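Local coordinates for protein ectoine dioxygenase (Sphingopyxis alaskensis, PDB 4MHR) that catalyses the iron(II)- and 2-oxoglutarate-dependent hydroxylation of L-ectoine to 5-hydroxyectoine, a compatible solute that protects cells against osmotic stress, at residues A[61-69]-A[301-309]. Numbering follows the deposited sequence.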
ATOM      1  N   PHE A  61       0.397  11.676  14.245  1.00 28.27           N
ATOM      2  CA  PHE A  61       1.825  12.048  14.439  1.00 30.46           C
ATOM      3  C   PHE A  61       1.785  13.532  14.781  1.00 33.30           C
ATOM      4  O   PHE A  61       0.975  14.266  14.226  1.00 29.02           O
ATOM      5  CB  PHE A  61       2.654  11.874  13.149  1.00 31.05           C
ATOM      6  CG  PHE A  61       2.814  10.437  12.723  1.00 31.00           C
ATOM      7  CD1 PHE A  61       3.596   9.575  13.465  1.00 34.54           C
ATOM      8  CD2 PHE A  61       2.122   9.935  11.618  1.00 30.41           C
ATOM      9  CE1 PHE A  61       3.696   8.222  13.149  1.00 35.18           C
ATOM     10  CE2 PHE A  61       2.262   8.598  11.252  1.00 31.01           C
ATOM     11  CZ  PHE A  61       3.029   7.737  12.021  1.00 32.56           C
ATOM     12  N   SER A  62       2.659  13.973  15.669  1.00 36.34           N
ATOM     13  CA  SER A  62       2.726  15.410  16.022  1.00 36.80           C
ATOM     14  C   SER A  62       3.339  16.189  14.885  1.00 33.30           C
ATOM     15  O   SER A  62       3.976  15.590  14.046  1.00 30.19           O
ATOM     16  CB  SER A  62       3.598  15.615  17.292  1.00 37.65           C
ATOM     17  OG  SER A  62       4.961  15.387  16.988  1.00 35.27           O
ATOM     18  N   ALA A  63       3.163  17.525  14.846  1.00 34.44           N
ATOM     19  CA  ALA A  63       3.855  18.366  13.850  1.00 33.70           C
ATOM     20  C   ALA A  63       5.386  18.161  13.802  1.00 32.88           C
ATOM     21  O   ALA A  63       5.960  18.114  12.720  1.00 34.87           O
ATOM     22  CB  ALA A  63       3.526  19.852  14.010  1.00 37.37           C
ATOM     23  N   ASP A  64       6.028  17.978  14.943  1.00 34.99           N
ATOM     24  CA  ASP A  64       7.490  17.722  14.969  1.00 38.11           C
ATOM     25  C   ASP A  64       7.806  16.376  14.292  1.00 37.34           C
ATOM     26  O   ASP A  64       8.711  16.275  13.508  1.00 31.38           O
ATOM     27  CB  ASP A  64       8.008  17.687  16.426  1.00 43.85           C
ATOM     28  CG  ASP A  64       8.104  19.094  17.077  1.00 49.13           C
ATOM     29  OD1 ASP A  64       8.058  20.112  16.373  1.00 45.81           O
ATOM     30  OD2 ASP A  64       8.205  19.168  18.315  1.00 57.77           O
ATOM     31  N   GLU A  65       7.037  15.345  14.612  1.00 35.28           N
ATOM     32  CA  GLU A  65       7.210  13.990  13.938  1.00 32.43           C
ATOM     33  C   GLU A  65       7.063  14.039  12.433  1.00 26.95           C
ATOM     34  O   GLU A  65       7.910  13.491  11.706  1.00 28.81           O
ATOM     35  CB  GLU A  65       6.227  12.981  14.528  1.00 35.08           C
ATOM     36  CG  GLU A  65       6.713  12.445  15.869  1.00 35.63           C
ATOM     37  CD  GLU A  65       5.717  11.536  16.539  1.00 34.85           C
ATOM     38  OE1 GLU A  65       4.529  11.853  16.496  1.00 36.06           O
ATOM     39  OE2 GLU A  65       6.127  10.529  17.127  1.00 35.63           O
ATOM     40  N   VAL A  66       6.036  14.745  11.969  1.00 31.01           N
ATOM     41  CA  VAL A  66       5.789  14.942  10.515  1.00 30.59           C
ATOM     42  C   VAL A  66       6.947  15.662   9.845  1.00 30.25           C
ATOM     43  O   VAL A  66       7.423  15.229   8.804  1.00 28.25           O
ATOM     44  CB  VAL A  66       4.427  15.661  10.243  1.00 30.52           C
ATOM     45  CG1 VAL A  66       4.243  16.051   8.772  1.00 34.28           C
ATOM     46  CG2 VAL A  66       3.262  14.807  10.680  1.00 32.88           C
ATOM     47  N   ALA A  67       7.378  16.796  10.415  1.00 35.56           N
ATOM     48  CA  ALA A  67       8.509  17.579   9.841  1.00 36.59           C
ATOM     49  C   ALA A  67       9.771  16.705   9.775  1.00 33.24           C
ATOM     50  O   ALA A  67      10.508  16.671   8.789  1.00 31.28           O
ATOM     51  CB  ALA A  67       8.745  18.861  10.664  1.00 36.17           C
ATOM     52  N   PHE A  68       9.963  15.888  10.791  1.00 33.85           N
ATOM     53  CA  PHE A  68      11.085  14.970  10.810  1.00 33.23           C
ATOM     54  C   PHE A  68      11.026  13.893   9.755  1.00 35.77           C
ATOM     55  O   PHE A  68      12.047  13.535   9.159  1.00 34.87           O
ATOM     56  CB  PHE A  68      11.085  14.294  12.173  1.00 37.85           C
ATOM     57  CG  PHE A  68      12.166  13.258  12.369  1.00 43.21           C
ATOM     58  CD1 PHE A  68      13.511  13.635  12.439  1.00 53.36           C
ATOM     59  CD2 PHE A  68      11.841  11.941  12.681  1.00 49.68           C
ATOM     60  CE1 PHE A  68      14.512  12.697  12.713  1.00 51.24           C
ATOM     61  CE2 PHE A  68      12.838  10.997  12.979  1.00 54.01           C
ATOM     62  CZ  PHE A  68      14.173  11.381  12.983  1.00 54.48           C
ATOM     63  N   LEU A  69       9.847  13.304   9.548  1.00 35.00           N
ATOM     64  CA  LEU A  69       9.687  12.347   8.437  1.00 31.02           C
ATOM     65  C   LEU A  69       9.899  13.055   7.099  1.00 28.48           C
ATOM     66  O   LEU A  69      10.487  12.485   6.192  1.00 30.81           O
ATOM     67  CB  LEU A  69       8.292  11.701   8.454  1.00 32.22           C
ATOM     68  CG  LEU A  69       7.933  10.834   9.684  1.00 30.30           C
ATOM     69  CD1 LEU A  69       6.463  10.450   9.555  1.00 30.26           C
ATOM     70  CD2 LEU A  69       8.834   9.610   9.719  1.00 31.94           C
ATOM     71  N   LEU A 301       7.906  -8.393  12.781  1.00 33.91           N
ATOM     72  CA  LEU A 301       8.234  -7.035  13.110  1.00 35.94           C
ATOM     73  C   LEU A 301       8.112  -6.781  14.628  1.00 37.25           C
ATOM     74  O   LEU A 301       7.138  -7.152  15.240  1.00 33.15           O
ATOM     75  CB  LEU A 301       7.298  -6.128  12.337  1.00 39.84           C
ATOM     76  CG  LEU A 301       7.532  -4.645  12.399  1.00 45.76           C
ATOM     77  CD1 LEU A 301       8.891  -4.230  11.775  1.00 44.03           C
ATOM     78  CD2 LEU A 301       6.366  -4.002  11.662  1.00 52.45           C
ATOM     79  N   ARG A 302       9.105  -6.146  15.239  1.00 37.63           N
ATOM     80  CA  ARG A 302       9.022  -5.831  16.693  1.00 40.11           C
ATOM     81  C   ARG A 302       8.431  -4.458  16.772  1.00 37.36           C
ATOM     82  O   ARG A 302       8.895  -3.615  16.081  1.00 40.76           O
ATOM     83  CB  ARG A 302      10.445  -5.790  17.292  1.00 45.32           C
ATOM     84  CG  ARG A 302      10.520  -5.456  18.758  1.00 51.12           C
ATOM     85  CD  ARG A 302      11.472  -4.297  18.993  1.00 60.63           C
ATOM     86  NE  ARG A 302      12.083  -4.305  20.321  1.00 66.68           N
ATOM     87  CZ  ARG A 302      11.480  -3.915  21.432  1.00 70.08           C
ATOM     88  NH1 ARG A 302      10.218  -3.471  21.403  1.00 77.42           N
ATOM     89  NH2 ARG A 302      12.136  -3.965  22.586  1.00 58.27           N
ATOM     90  N   VAL A 303       7.398  -4.242  17.587  1.00 33.70           N
ATOM     91  CA  VAL A 303       6.743  -2.965  17.669  1.00 35.56           C
ATOM     92  C   VAL A 303       7.433  -1.977  18.603  1.00 39.37           C
ATOM     93  O   VAL A 303       7.744  -2.318  19.738  1.00 39.32           O
ATOM     94  CB  VAL A 303       5.273  -3.143  18.120  1.00 34.37           C
ATOM     95  CG1 VAL A 303       4.540  -1.817  18.217  1.00 38.64           C
ATOM     96  CG2 VAL A 303       4.565  -4.117  17.187  1.00 37.60           C
ATOM     97  N   GLU A 304       7.559  -0.717  18.179  1.00 37.60           N
ATOM     98  CA  GLU A 304       8.154   0.326  19.039  1.00 35.00           C
ATOM     99  C   GLU A 304       7.110   1.304  19.471  1.00 38.40           C
ATOM    100  O   GLU A 304       6.243   1.657  18.713  1.00 40.82           O
ATOM    101  CB  GLU A 304       9.223   1.084  18.285  1.00 36.08           C
ATOM    102  CG  GLU A 304      10.236   0.176  17.649  1.00 39.54           C
ATOM    103  CD  GLU A 304      11.298  -0.227  18.653  1.00 44.60           C
ATOM    104  OE1 GLU A 304      11.239   0.252  19.814  1.00 47.27           O
ATOM    105  OE2 GLU A 304      12.151  -1.029  18.286  1.00 54.48           O
ATOM    106  N   ARG A 305       7.191   1.755  20.709  1.00 39.40           N
ATOM    107  CA  ARG A 305       6.245   2.702  21.269  1.00 44.29           C
ATOM    108  C   ARG A 305       7.046   3.982  21.586  1.00 47.59           C
ATOM    109  O   ARG A 305       8.256   3.925  21.749  1.00 47.41           O
ATOM    110  CB  ARG A 305       5.545   2.070  22.470  1.00 48.82           C
ATOM    111  CG  ARG A 305       4.664   0.890  22.075  1.00 58.23           C
ATOM    112  CD  ARG A 305       4.279  -0.116  23.173  1.00 60.88           C
ATOM    113  NE  ARG A 305       3.842  -1.397  22.582  1.00 70.20           N
ATOM    114  CZ  ARG A 305       2.682  -1.600  21.931  1.00 68.37           C
ATOM    115  NH1 ARG A 305       1.804  -0.622  21.803  1.00 61.82           N
ATOM    116  NH2 ARG A 305       2.392  -2.800  21.411  1.00 66.46           N
ATOM    117  N   GLY A 306       6.391   5.136  21.525  1.00 46.06           N
ATOM    118  CA  GLY A 306       7.002   6.417  21.778  1.00 45.25           C
ATOM    119  C   GLY A 306       7.133   7.294  20.546  1.00 50.74           C
ATOM    120  O   GLY A 306       6.931   6.824  19.415  1.00 51.10           O
ATOM    121  N   PRO A 307       7.514   8.574  20.757  1.00 55.00           N
ATOM    122  CA  PRO A 307       7.600   9.526  19.652  1.00 52.94           C
ATOM    123  C   PRO A 307       8.724   9.133  18.721  1.00 48.23           C
ATOM    124  O   PRO A 307       9.623   8.374  19.110  1.00 48.14           O
ATOM    125  CB  PRO A 307       7.882  10.868  20.343  1.00 61.79           C
ATOM    126  CG  PRO A 307       7.847  10.594  21.830  1.00 60.21           C
ATOM    127  CD  PRO A 307       8.104   9.132  21.987  1.00 57.46           C
ATOM    128  N   LEU A 308       8.628   9.568  17.476  1.00 45.54           N
ATOM    129  CA  LEU A 308       9.683   9.304  16.518  1.00 47.82           C
ATOM    130  C   LEU A 308      10.867  10.235  16.793  1.00 55.97           C
ATOM    131  O   LEU A 308      11.931  10.008  16.295  1.00 50.69           O
ATOM    132  CB  LEU A 308       9.199   9.550  15.095  1.00 46.14           C
ATOM    133  CG  LEU A 308       8.045   8.701  14.618  1.00 47.59           C
ATOM    134  CD1 LEU A 308       7.699   9.130  13.217  1.00 49.67           C
ATOM    135  CD2 LEU A 308       8.469   7.243  14.661  1.00 50.74           C
ATOM    136  N   VAL A 309      10.659  11.309  17.536  1.00 58.27           N
ATOM    137  CA  VAL A 309      11.739  12.256  17.804  1.00 69.58           C
ATOM    138  C   VAL A 309      11.329  13.180  18.954  1.00 67.38           C
ATOM    139  O   VAL A 309      10.127  13.349  19.218  1.00 64.49           O
ATOM    140  CB  VAL A 309      12.057  13.092  16.544  1.00 71.47           C
ATOM    141  CG1 VAL A 309      10.906  14.060  16.223  1.00 66.55           C
ATOM    142  CG2 VAL A 309      13.402  13.819  16.686  1.00 72.86           C
TER
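Glu65 takes the backbone N-H of Leu308 on OE2 at 2.7 Å, with an N-H...O angle of 157°, and OE2 receives it on its anti lone pair. The Leu308 side chain crosses that of Glu65 at about a right angle, and its CD1 methyl reaches Leu69 CD2 at 3.7 Å and Phe61 CE1 at 4.1 Å. About one turn further along the helix, Phe68 offers a ring face to Val309 CB, which sits over its centre in a CH-pi contact, 4.1 Å from the centroid. Phe68 CG stands anti to the backbone N (chi1 178°), which turns the ring toward Val309, the last modelled residue. The other carboxylate oxygen, Glu65 OE1, accepts from Ser62 N at 2.9 Å, again through the anti lone pair, while Ser62 OG accepts Glu65 N at 3.2 Å, a capping box at the start of helix 63-78. Arg118 of helix 117-127 adds a salt bridge to Glu65 OE2, and Arg112 of helix 108-115 donates to Gly306 O and touches Leu308. With both oxygens engaged, the buried carboxylate is fixed in rotation and probably stays ionised, joining the last modelled residues to a helix start away from the iron site.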